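Local coordinates for protein uncharacterized HTH-type transcriptional regulator HI_0893 (Haemophilus influenzae, PDB 3QKX) that probably acts as a TetR-family transcription factor, binding regulatory DNA through an N-terminal helix-turn-helix domain and pairing through a helical C-terminal domain, at residues P80-Y85 / S177-S182; R86-N91 / L151-A156; N91-L96 / I157-D162; A137-E142 / R181-I186. All blocks are in the same frame, centred on the assembly; numbering follows the deposited sequence.

In the fold
All four contacts are buried in the all-helical C-terminal domain, and each borders the second subunit. Interactions 1, 2 and 3 follow one another along helix 81-98: its first turns meet helix 172-184, its middle meets the start of helix 154-165, and its later turns run beside that same helix. Interaction 4 returns to the end of helix 172-184 and joins it to the loop after helix 126-137. Interaction 3 is nearest the chain's centre, and the side chains that meet there are apolar. Interactions 1 and 2 mix packing with one side-chain hydrogen bond each. Interaction 4, farthest out, is joined by a backbone bond and shares Arg181 and its sulfate with interaction 1.

Interaction 1. Residues P80-Y85 / S177-S182; sequences PFFEQY and SVIERS. With SO4 (sulfate ion), chain D.
Tyr85 reaches from helix 81-98 to Ser182 on helix 172-184, bridging two helices whose local axes approach to 10.8 Å at 125°. From CB, which points neither at nor away from the second helix, CG stands anti to the backbone N (chi1 171°), and the ring beyond it reaches helix 172-184. Further out, CE2 comes within 3.5 Å of the Ile179 carbonyl O, which lies at the ring edge, and CZ passes close to Ser182 OG. At the tip, OH donates to Ser182 OG across 2.5 Å, with OG in the plane of the ring, so the phenol meets its acceptor edge-on. Ser182 OG, set between its own backbone N and carbonyl carbon (chi1 64°), faces back into the helix, with the carbonyl O atoms of Val178 and Ile179 both within hydrogen-bonding distance. This buried hydroxyl pair is thus tied to the helix backbone.

One turn earlier, the Phe82 side chain lies roughly perpendicular to that of Ile179: its CE1 lies 3.9 Å from Ile179 CG2 and 4.1 Å from Glu180 CA. Trp183 meets both aromatic rings and extends the apolar layer. On another side of helix 172-184, a sulfate ion, probably from the crystallisation liquor, takes bonds through O3 from Ser177 OG (2.6 Å) and Arg181 NE, and through O2 from Arg181 NH2 (2.7 Å). Arg181 NH1 bonds carbonyl oxygens of Ala185 and Gln187 of the second subunit. The contact joins helices of the C-terminal domain beside the dimer interface, as in other TetR-family regulators.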
# COMPACT_ATOMS: atom_id res chain seq x y z
N PRO A 80 19.36 1.91 -21.94
CA PRO A 80 19.47 3.04 -21.03
C PRO A 80 18.81 2.79 -19.68
O PRO A 80 17.89 1.98 -19.58
CB PRO A 80 18.71 4.17 -21.76
CG PRO A 80 18.58 3.76 -23.12
CD PRO A 80 18.60 2.28 -23.16
N PHE A 81 19.24 3.55 -18.68
CA PHE A 81 18.74 3.35 -17.33
C PHE A 81 17.24 3.55 -17.24
O PHE A 81 16.56 2.81 -16.50
CB PHE A 81 19.48 4.27 -16.33
CG PHE A 81 20.93 3.87 -16.10
CD1 PHE A 81 21.24 2.67 -15.45
CD2 PHE A 81 21.98 4.65 -16.57
CE1 PHE A 81 22.56 2.28 -15.24
CE2 PHE A 81 23.31 4.25 -16.37
CZ PHE A 81 23.59 3.06 -15.70
N PHE A 82 16.71 4.51 -18.01
CA PHE A 82 15.25 4.71 -18.10
C PHE A 82 14.55 3.46 -18.60
O PHE A 82 13.55 3.05 -18.04
CB PHE A 82 14.90 5.88 -19.02
CG PHE A 82 13.44 6.01 -19.27
CD1 PHE A 82 12.58 6.25 -18.21
CD2 PHE A 82 12.90 5.86 -20.54
CE1 PHE A 82 11.18 6.36 -18.42
CE2 PHE A 82 11.49 5.97 -20.75
CZ PHE A 82 10.66 6.23 -19.70
N GLU A 83 15.05 2.87 -19.67
CA GLU A 83 14.45 1.65 -20.21
C GLU A 83 14.57 0.47 -19.24
O GLU A 83 13.66 -0.38 -19.19
CB GLU A 83 15.04 1.27 -21.57
CG GLU A 83 14.74 2.29 -22.69
CD GLU A 83 13.23 2.50 -22.98
OE1 GLU A 83 12.39 1.62 -22.62
OE2 GLU A 83 12.89 3.56 -23.57
N GLN A 84 15.65 0.43 -18.46
CA GLN A 84 15.78 -0.56 -17.40
C GLN A 84 14.71 -0.33 -16.35
O GLN A 84 14.11 -1.26 -15.87
CB GLN A 84 17.17 -0.52 -16.76
CG GLN A 84 18.29 -0.97 -17.69
CD GLN A 84 19.68 -0.71 -17.11
OE1 GLN A 84 19.86 -0.61 -15.89
NE2 GLN A 84 20.67 -0.62 -17.99
N TYR A 85 14.49 0.93 -16.01
CA TYR A 85 13.45 1.28 -15.06
C TYR A 85 12.06 1.00 -15.64
O TYR A 85 11.22 0.46 -14.96
CB TYR A 85 13.58 2.74 -14.63
CG TYR A 85 12.39 3.22 -13.82
CD1 TYR A 85 12.34 3.03 -12.46
CD2 TYR A 85 11.35 3.92 -14.42
CE1 TYR A 85 11.22 3.49 -11.71
CE2 TYR A 85 10.27 4.36 -13.69
CZ TYR A 85 10.21 4.14 -12.34
OH TYR A 85 9.11 4.59 -11.64
N SER A 177 2.84 7.69 -19.38
CA SER A 177 2.87 8.91 -18.58
C SER A 177 3.27 8.63 -17.15
O SER A 177 4.19 9.24 -16.66
CB SER A 177 1.53 9.64 -18.63
OG SER A 177 1.47 10.52 -19.74
N VAL A 178 2.66 7.63 -16.51
CA VAL A 178 3.02 7.26 -15.13
C VAL A 178 4.45 6.72 -15.03
O VAL A 178 5.18 7.06 -14.10
CB VAL A 178 2.06 6.24 -14.53
CG1 VAL A 178 2.53 5.85 -13.18
CG2 VAL A 178 0.64 6.79 -14.45
N ILE A 179 4.86 5.90 -15.99
CA ILE A 179 6.25 5.41 -16.01
C ILE A 179 7.24 6.57 -16.09
O ILE A 179 8.17 6.63 -15.33
CB ILE A 179 6.52 4.48 -17.19
CG1 ILE A 179 5.88 3.13 -16.97
CG2 ILE A 179 8.03 4.25 -17.34
CD1 ILE A 179 5.77 2.26 -18.27
N GLU A 180 7.02 7.46 -17.03
CA GLU A 180 7.92 8.59 -17.25
C GLU A 180 7.90 9.59 -16.11
O GLU A 180 8.94 10.13 -15.75
CB GLU A 180 7.54 9.30 -18.55
CG GLU A 180 8.56 10.37 -18.98
CD GLU A 180 8.27 11.75 -18.43
OE1 GLU A 180 7.09 12.21 -18.53
OE2 GLU A 180 9.21 12.40 -17.91
N ARG A 181 6.73 9.84 -15.56
CA ARG A 181 6.60 10.83 -14.49
C ARG A 181 7.12 10.30 -13.17
O ARG A 181 7.74 11.06 -12.42
CB ARG A 181 5.16 11.27 -14.38
CG ARG A 181 4.81 12.20 -15.51
CD ARG A 181 3.38 12.57 -15.51
NE ARG A 181 3.10 13.56 -16.53
CZ ARG A 181 3.41 14.86 -16.44
NH1 ARG A 181 4.03 15.36 -15.37
NH2 ARG A 181 3.09 15.67 -17.44
N SER A 182 6.90 9.02 -12.88
CA SER A 182 7.47 8.43 -11.65
C SER A 182 9.02 8.40 -11.71
O SER A 182 9.70 8.61 -10.70
CB SER A 182 6.93 7.03 -11.44
OG SER A 182 7.34 6.21 -12.49
S SO4 D . 2.44 13.98 -20.13
O1 SO4 D . 3.65 14.79 -20.33
O2 SO4 D . 1.42 14.74 -19.41
O3 SO4 D . 2.78 12.73 -19.46
O4 SO4 D . 1.87 13.65 -21.44

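Interaction 2. Residues R86-N91 / L151-A156; sequences RQMWKN and LSLKTA. With SO4 (sulfate ion), chain F.
Trp89 meets Thr155 through one hydrogen bond: indole NE1 donates to OG1 at 3.0 Å and 166°, with OG1 only 2° out of the ring plane. Thr155 OG1 in turn donates to Ser152 O at 2.5 Å, nearly along the C=O axis, and the Thr155 N-H shares that oxygen. The acceptor of the indole is therefore itself held by the turn that leads into helix 154-165.

A CH-pi contact adds to this. Trp89 CG is anti to the backbone N, and over one face of the five-membered ring beyond it sits Ala156 CB, 3.5 Å from the centroid and 14° off the normal. Apolar packing comes from Leu153, whose CD2 reaches Trp89 CA at 3.5 Å and whose CD1 touches CB of Met88, present as selenomethionine, at 4.1 Å.

Charge gathers elsewhere on helix 81-98. Arg86 NH2 bonds O3 of a sulfate ion, probably from the crystallisation liquor, at 2.9 Å, and NH1 bonds its O2. Glu83 and Glu176 form salt bridges with the same guanidinium. The tryptophan, gripped at edge and face, belongs to the buried helix packing of the TetR-type C-terminal domain, where Thr155 also packs on Leu150 of the second subunit.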
# COMPACT_ATOMS: atom_id res chain seq x y z
N ARG A 86 11.84 1.37 -16.89
CA ARG A 86 10.57 1.13 -17.56
C ARG A 86 10.25 -0.35 -17.65
O ARG A 86 9.13 -0.75 -17.40
CB ARG A 86 10.60 1.75 -18.95
CG ARG A 86 9.38 1.49 -19.82
CD ARG A 86 9.31 2.50 -20.92
NE ARG A 86 8.31 2.13 -21.90
CZ ARG A 86 8.51 1.38 -22.99
NH1 ARG A 86 9.71 0.86 -23.30
NH2 ARG A 86 7.47 1.12 -23.78
N GLN A 87 11.24 -1.17 -17.97
CA GLN A 87 11.06 -2.63 -17.96
C GLN A 87 10.62 -3.11 -16.58
O GLN A 87 9.71 -3.91 -16.48
CB GLN A 87 12.35 -3.34 -18.34
CG GLN A 87 12.25 -4.87 -18.49
CD GLN A 87 11.35 -5.26 -19.63
OE1 GLN A 87 11.67 -5.00 -20.77
NE2 GLN A 87 10.19 -5.80 -19.32
N MSE A 88 11.29 -2.64 -15.54
CA MSE A 88 10.96 -3.05 -14.17
C MSE A 88 9.55 -2.62 -13.80
O MSE A 88 8.83 -3.36 -13.15
CB MSE A 88 11.97 -2.49 -13.16
CG MSE A 88 13.27 -3.26 -13.12
SE MSE A 88 14.41 -2.68 -11.63
CE MSE A 88 14.88 -0.88 -12.23
N TRP A 89 9.15 -1.42 -14.21
CA TRP A 89 7.78 -0.94 -13.97
C TRP A 89 6.76 -1.88 -14.61
O TRP A 89 5.82 -2.31 -13.97
CB TRP A 89 7.60 0.48 -14.52
CG TRP A 89 6.45 1.20 -13.91
CD1 TRP A 89 6.50 2.09 -12.90
CD2 TRP A 89 5.08 1.09 -14.29
NE1 TRP A 89 5.24 2.54 -12.59
CE2 TRP A 89 4.35 1.92 -13.42
CE3 TRP A 89 4.38 0.35 -15.25
CZ2 TRP A 89 2.99 2.06 -13.50
CZ3 TRP A 89 3.04 0.47 -15.32
CH2 TRP A 89 2.34 1.33 -14.45
N LYS A 90 6.98 -2.19 -15.89
CA LYS A 90 6.08 -3.04 -16.66
C LYS A 90 6.06 -4.45 -16.11
O LYS A 90 4.99 -5.11 -16.07
CB LYS A 90 6.52 -3.09 -18.13
CG LYS A 90 6.40 -1.77 -18.88
CD LYS A 90 7.28 -1.79 -20.10
CE LYS A 90 6.52 -2.22 -21.36
NZ LYS A 90 7.42 -2.26 -22.56
N ASN A 91 7.23 -4.95 -15.71
CA ASN A 91 7.29 -6.26 -15.09
C ASN A 91 6.36 -6.34 -13.89
O ASN A 91 5.62 -7.29 -13.76
CB ASN A 91 8.69 -6.60 -14.60
CG ASN A 91 9.70 -6.85 -15.73
OD1 ASN A 91 9.33 -7.15 -16.85
ND2 ASN A 91 10.97 -6.69 -15.41
N LEU A 151 9.23 6.66 -4.20
CA LEU A 151 8.95 7.77 -5.12
C LEU A 151 8.72 7.33 -6.57
O LEU A 151 8.26 8.14 -7.37
CB LEU A 151 10.10 8.80 -5.12
CG LEU A 151 10.32 9.67 -3.88
CD1 LEU A 151 11.54 10.56 -4.08
CD2 LEU A 151 9.10 10.52 -3.55
N SER A 152 9.05 6.09 -6.93
CA SER A 152 9.12 5.70 -8.35
C SER A 152 8.40 4.35 -8.65
O SER A 152 7.18 4.34 -8.95
CB SER A 152 10.56 5.69 -8.82
OG SER A 152 11.35 4.78 -8.07
N LEU A 153 9.11 3.23 -8.53
CA LEU A 153 8.51 1.94 -8.86
C LEU A 153 7.27 1.66 -8.05
O LEU A 153 6.39 0.95 -8.52
CB LEU A 153 9.47 0.78 -8.63
CG LEU A 153 10.23 0.25 -9.81
CD1 LEU A 153 10.91 -1.07 -9.42
CD2 LEU A 153 9.29 0.07 -10.97
N LYS A 154 7.21 2.21 -6.84
CA LYS A 154 6.03 2.05 -6.00
C LYS A 154 4.75 2.36 -6.72
O LYS A 154 3.76 1.74 -6.42
CB LYS A 154 6.15 2.90 -4.75
CG LYS A 154 5.05 2.74 -3.72
CD LYS A 154 4.87 1.32 -3.25
CE LYS A 154 3.96 1.24 -2.03
NZ LYS A 154 3.70 -0.16 -1.60
N THR A 155 4.76 3.31 -7.67
CA THR A 155 3.56 3.68 -8.44
C THR A 155 2.94 2.48 -9.17
O THR A 155 1.72 2.32 -9.19
CB THR A 155 3.86 4.78 -9.48
OG1 THR A 155 5.01 4.42 -10.27
CG2 THR A 155 4.09 6.15 -8.79
N ALA A 156 3.79 1.60 -9.69
CA ALA A 156 3.32 0.40 -10.37
C ALA A 156 2.44 -0.42 -9.46
O ALA A 156 1.33 -0.81 -9.86
CB ALA A 156 4.46 -0.40 -10.84
S SO4 F . 8.81 -0.98 -26.27
O1 SO4 F . 9.82 -1.88 -25.71
O2 SO4 F . 9.25 0.41 -26.20
O3 SO4 F . 7.55 -1.16 -25.54
O4 SO4 F . 8.58 -1.30 -27.68

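Interaction 3. Residues N91-L96 / I157-D162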
# COMPACT_ATOMS: atom_id res chain seq x y z
N ASN A 91 7.23 -4.95 -15.71
CA ASN A 91 7.29 -6.26 -15.09
C ASN A 91 6.36 -6.34 -13.89
O ASN A 91 5.62 -7.29 -13.76
CB ASN A 91 8.69 -6.60 -14.60
CG ASN A 91 9.70 -6.85 -15.73
OD1 ASN A 91 9.33 -7.15 -16.85
ND2 ASN A 91 10.97 -6.69 -15.41
N ILE A 92 6.40 -5.32 -13.03
CA ILE A 92 5.55 -5.32 -11.84
C ILE A 92 4.09 -5.20 -12.22
O ILE A 92 3.26 -5.91 -11.68
CB ILE A 92 5.91 -4.17 -10.88
CG1 ILE A 92 7.31 -4.35 -10.31
CG2 ILE A 92 4.92 -4.10 -9.73
CD1 ILE A 92 7.74 -3.18 -9.35
N TRP A 93 3.80 -4.29 -13.16
CA TRP A 93 2.43 -3.99 -13.57
C TRP A 93 1.75 -5.20 -14.15
O TRP A 93 0.67 -5.60 -13.70
CB TRP A 93 2.42 -2.85 -14.60
CG TRP A 93 1.10 -2.61 -15.23
CD1 TRP A 93 0.71 -2.99 -16.49
CD2 TRP A 93 -0.02 -1.97 -14.64
NE1 TRP A 93 -0.58 -2.61 -16.71
CE2 TRP A 93 -1.06 -1.98 -15.59
CE3 TRP A 93 -0.26 -1.38 -13.41
CZ2 TRP A 93 -2.30 -1.44 -15.34
CZ3 TRP A 93 -1.52 -0.84 -13.16
CH2 TRP A 93 -2.51 -0.88 -14.12
N TYR A 94 2.39 -5.81 -15.14
CA TYR A 94 1.83 -6.99 -15.79
C TYR A 94 1.85 -8.20 -14.89
O TYR A 94 1.03 -9.08 -15.08
CB TYR A 94 2.56 -7.30 -17.10
CG TYR A 94 2.31 -6.27 -18.17
CD1 TYR A 94 1.02 -6.06 -18.67
CD2 TYR A 94 3.34 -5.50 -18.67
CE1 TYR A 94 0.78 -5.10 -19.65
CE2 TYR A 94 3.12 -4.53 -19.63
CZ TYR A 94 1.84 -4.33 -20.11
OH TYR A 94 1.64 -3.37 -21.07
N PHE A 95 2.78 -8.28 -13.93
CA PHE A 95 2.81 -9.41 -13.01
C PHE A 95 1.59 -9.41 -12.11
O PHE A 95 0.97 -10.48 -11.90
CB PHE A 95 4.07 -9.41 -12.16
CG PHE A 95 4.06 -10.45 -11.08
CD1 PHE A 95 4.33 -11.77 -11.37
CD2 PHE A 95 3.80 -10.10 -9.76
CE1 PHE A 95 4.34 -12.73 -10.38
CE2 PHE A 95 3.81 -11.07 -8.76
CZ PHE A 95 4.08 -12.37 -9.07
N LEU A 96 1.26 -8.23 -11.56
CA LEU A 96 0.13 -8.09 -10.65
C LEU A 96 -1.18 -8.17 -11.38
O LEU A 96 -2.13 -8.73 -10.85
CB LEU A 96 0.20 -6.79 -9.87
CG LEU A 96 1.35 -6.71 -8.86
CD1 LEU A 96 1.54 -5.29 -8.34
CD2 LEU A 96 1.13 -7.67 -7.70
N ILE A 157 2.85 -0.56 -8.21
CA ILE A 157 2.10 -1.35 -7.23
C ILE A 157 0.83 -0.62 -6.81
O ILE A 157 -0.21 -1.24 -6.68
CB ILE A 157 2.93 -1.67 -5.97
CG1 ILE A 157 4.19 -2.47 -6.34
CG2 ILE A 157 2.09 -2.43 -4.95
CD1 ILE A 157 5.28 -2.49 -5.27
N ASN A 158 0.93 0.68 -6.58
CA ASN A 158 -0.22 1.45 -6.14
C ASN A 158 -1.30 1.54 -7.25
O ASN A 158 -2.52 1.53 -6.96
CB ASN A 158 0.22 2.87 -5.67
CG ASN A 158 0.82 2.88 -4.24
OD1 ASN A 158 0.59 1.97 -3.47
ND2 ASN A 158 1.56 3.94 -3.89
N LEU A 159 -0.86 1.63 -8.50
CA LEU A 159 -1.78 1.73 -9.62
C LEU A 159 -2.57 0.44 -9.82
O LEU A 159 -3.79 0.48 -9.95
CB LEU A 159 -1.04 2.11 -10.91
CG LEU A 159 -1.91 2.62 -12.04
CD1 LEU A 159 -2.66 3.92 -11.65
CD2 LEU A 159 -1.06 2.87 -13.23
N ALA A 160 -1.87 -0.69 -9.83
CA ALA A 160 -2.50 -2.02 -9.88
C ALA A 160 -3.52 -2.18 -8.75
O ALA A 160 -4.66 -2.61 -8.98
CB ALA A 160 -1.46 -3.08 -9.78
N SER A 161 -3.13 -1.78 -7.55
CA SER A 161 -3.95 -2.02 -6.37
C SER A 161 -5.24 -1.18 -6.39
O SER A 161 -6.33 -1.72 -6.18
CB SER A 161 -3.15 -1.77 -5.10
OG SER A 161 -3.69 -2.53 -4.02
N ASP A 162 -5.09 0.11 -6.72
CA ASP A 162 -6.21 1.06 -6.80
C ASP A 162 -6.95 1.12 -8.18
O ASP A 162 -7.95 1.82 -8.30
CB ASP A 162 -5.71 2.46 -6.42
CG ASP A 162 -4.91 2.47 -5.08
OD1 ASP A 162 -5.19 1.59 -4.20
OD2 ASP A 162 -3.97 3.29 -4.94
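Segments 91-96 of helix 81-98 and 157-162 of helix 154-165 run nearly parallel, with Ile92, Trp93 and Leu96 facing Ile157, Leu159 and Ala160: their axes approach to 9.3 Å at a crossing angle of -24°, and the CA atoms come nearest at Trp93 and Ala160, 6.5 Å apart. The pair belongs to the helical bundle of the TetR-type C-terminal domain. Ala160 CB points at the other helix, 4.0 Å from Leu96 CD1, which also touches Ile157 CA.

At the start of the contact, Ile92 and Ile157 meet through branches: CG2 of Ile92, anti to its backbone N, touches CG1 of Ile157 at 3.8 Å. The side chains that meet are apolar. Leu106 of helix 100-109 packs on both Leu96 and Ile157, and Trp89 meets Trp93 with ring planes about 20° apart. Beyond Leu159, Ile147 of the second subunit continues the packing, and Asn158 hydrogen-bonds its counterpart, Asn158 of that subunit.

Trp93 takes the other flank with the outer part of its six-membered ring: CZ3 lies 3.7 Å from Leu159 CG, and Ala160 N sits at the ring edge, 3.4 Å from that same CZ3.

Interaction 4. Residues A137-E142 / R181-I186; sequences AGLLAE and RSWRAI. With SO4 (sulfate ion), chain D.
A Schellman motif at Gly138 ends helix 126-137 and turns the chain toward the end of helix 172-184, where Leu139, Leu140 and Ala141 meet Trp183 and Ile186. The positive phi of Gly138 (104°) reverses the backbone there, at angles that suit glycine, since a CB would press on the carbonyl O of the residue before.

The polar link is made by backbone alone: Ala141 N donates to Ile186 O at 3.0 Å and 160°, approaching from above the carbonyl plane. Leu140 CA-H adds a contact to the same oxygen at 3.3 Å, so two neighbouring residues of the loop converge on one carbonyl.

Around this bond the side chains are apolar. Leu140 and Ile186 run alongside each other in the same direction, with CD2 of Leu140 3.9 Å from CD1 of Ile186. That same CD2 reaches Trp183 CZ3 at 4.0 Å, while Leu139 CD2 comes to the indole edge, 4.3 Å from CZ2. Trp183 CG is anti to its backbone N (chi1 172°), and the ring beyond it extends to the two leucines. Ala141 also packs on Arg181 of the second subunit.

The loop is thus tied by main-chain pairing at Ile186 O, alongside the backbone bonding of Leu139 with Lys188, with Leu140 CD2 packed 3.3 Å from Ile186 O and the other side chains making apolar contacts nearby.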
# COMPACT_ATOMS: atom_id res chain seq x y z
N ALA A 137 26.58 6.50 -12.33
CA ALA A 137 26.57 7.21 -13.63
C ALA A 137 26.19 8.71 -13.53
O ALA A 137 26.49 9.49 -14.42
CB ALA A 137 25.62 6.51 -14.58
N GLY A 138 25.50 9.08 -12.47
CA GLY A 138 25.13 10.46 -12.19
C GLY A 138 23.68 10.80 -12.49
O GLY A 138 23.36 11.96 -12.54
N LEU A 139 22.81 9.80 -12.61
CA LEU A 139 21.42 10.02 -13.11
C LEU A 139 20.38 10.30 -12.05
O LEU A 139 19.39 11.01 -12.35
CB LEU A 139 20.90 8.81 -13.87
CG LEU A 139 21.24 8.79 -15.33
CD1 LEU A 139 22.72 8.52 -15.49
CD2 LEU A 139 20.40 7.77 -16.02
N LEU A 140 20.56 9.73 -10.85
CA LEU A 140 19.53 9.65 -9.84
C LEU A 140 19.80 10.54 -8.65
O LEU A 140 20.94 10.86 -8.38
CB LEU A 140 19.41 8.21 -9.35
CG LEU A 140 18.79 7.16 -10.26
CD1 LEU A 140 18.40 5.97 -9.40
CD2 LEU A 140 17.58 7.68 -10.99
N ALA A 141 18.75 10.89 -7.91
CA ALA A 141 18.88 11.64 -6.65
C ALA A 141 19.71 10.88 -5.63
O ALA A 141 19.67 9.66 -5.60
CB ALA A 141 17.52 11.94 -6.07
N GLU A 142 20.47 11.59 -4.79
CA GLU A 142 21.21 10.97 -3.68
C GLU A 142 20.28 10.80 -2.44
O GLU A 142 20.39 11.50 -1.45
CB GLU A 142 22.52 11.73 -3.36
CG GLU A 142 23.76 11.28 -4.27
CD GLU A 142 25.11 11.93 -3.86
N ARG A 181 6.73 9.84 -15.56
CA ARG A 181 6.60 10.83 -14.49
C ARG A 181 7.12 10.30 -13.17
O ARG A 181 7.74 11.06 -12.42
CB ARG A 181 5.16 11.27 -14.38
CG ARG A 181 4.81 12.20 -15.51
CD ARG A 181 3.38 12.57 -15.51
NE ARG A 181 3.10 13.56 -16.53
CZ ARG A 181 3.41 14.86 -16.44
NH1 ARG A 181 4.03 15.36 -15.37
NH2 ARG A 181 3.09 15.67 -17.44
N SER A 182 6.90 9.02 -12.88
CA SER A 182 7.47 8.43 -11.65
C SER A 182 9.02 8.40 -11.71
O SER A 182 9.70 8.61 -10.70
CB SER A 182 6.93 7.03 -11.44
OG SER A 182 7.34 6.21 -12.49
N TRP A 183 9.55 8.14 -12.91
CA TRP A 183 10.99 8.26 -13.19
C TRP A 183 11.49 9.66 -12.95
O TRP A 183 12.52 9.86 -12.33
CB TRP A 183 11.25 7.89 -14.63
CG TRP A 183 12.65 8.14 -15.15
CD1 TRP A 183 13.01 9.02 -16.12
CD2 TRP A 183 13.82 7.41 -14.83
NE1 TRP A 183 14.33 8.92 -16.38
CE2 TRP A 183 14.86 7.93 -15.61
CE3 TRP A 183 14.09 6.38 -13.95
CZ2 TRP A 183 16.16 7.47 -15.53
CZ3 TRP A 183 15.39 5.91 -13.85
CH2 TRP A 183 16.41 6.46 -14.64
N ARG A 184 10.72 10.63 -13.42
CA ARG A 184 11.04 12.05 -13.29
C ARG A 184 11.29 12.43 -11.82
O ARG A 184 12.18 13.22 -11.53
CB ARG A 184 9.90 12.88 -13.86
CG ARG A 184 10.29 14.24 -14.25
CD ARG A 184 9.09 15.08 -14.65
NE ARG A 184 8.43 14.65 -15.89
CZ ARG A 184 7.48 15.36 -16.52
NH1 ARG A 184 7.06 16.52 -16.01
NH2 ARG A 184 6.94 14.91 -17.66
N ALA A 185 10.50 11.85 -10.92
CA ALA A 185 10.62 12.10 -9.49
C ALA A 185 11.97 11.70 -8.87
O ALA A 185 12.35 12.24 -7.82
CB ALA A 185 9.48 11.37 -8.76
N ILE A 186 12.67 10.75 -9.47
CA ILE A 186 13.97 10.29 -8.92
C ILE A 186 15.18 10.70 -9.74
O ILE A 186 16.27 10.24 -9.45
CB ILE A 186 14.01 8.76 -8.64
CG1 ILE A 186 13.76 7.96 -9.90
CG2 ILE A 186 13.02 8.40 -7.57
CD1 ILE A 186 14.08 6.52 -9.74
S SO4 D . 2.44 13.98 -20.13
O1 SO4 D . 3.65 14.79 -20.33
O2 SO4 D . 1.42 14.74 -19.41
O3 SO4 D . 2.78 12.73 -19.46
O4 SO4 D . 1.87 13.65 -21.44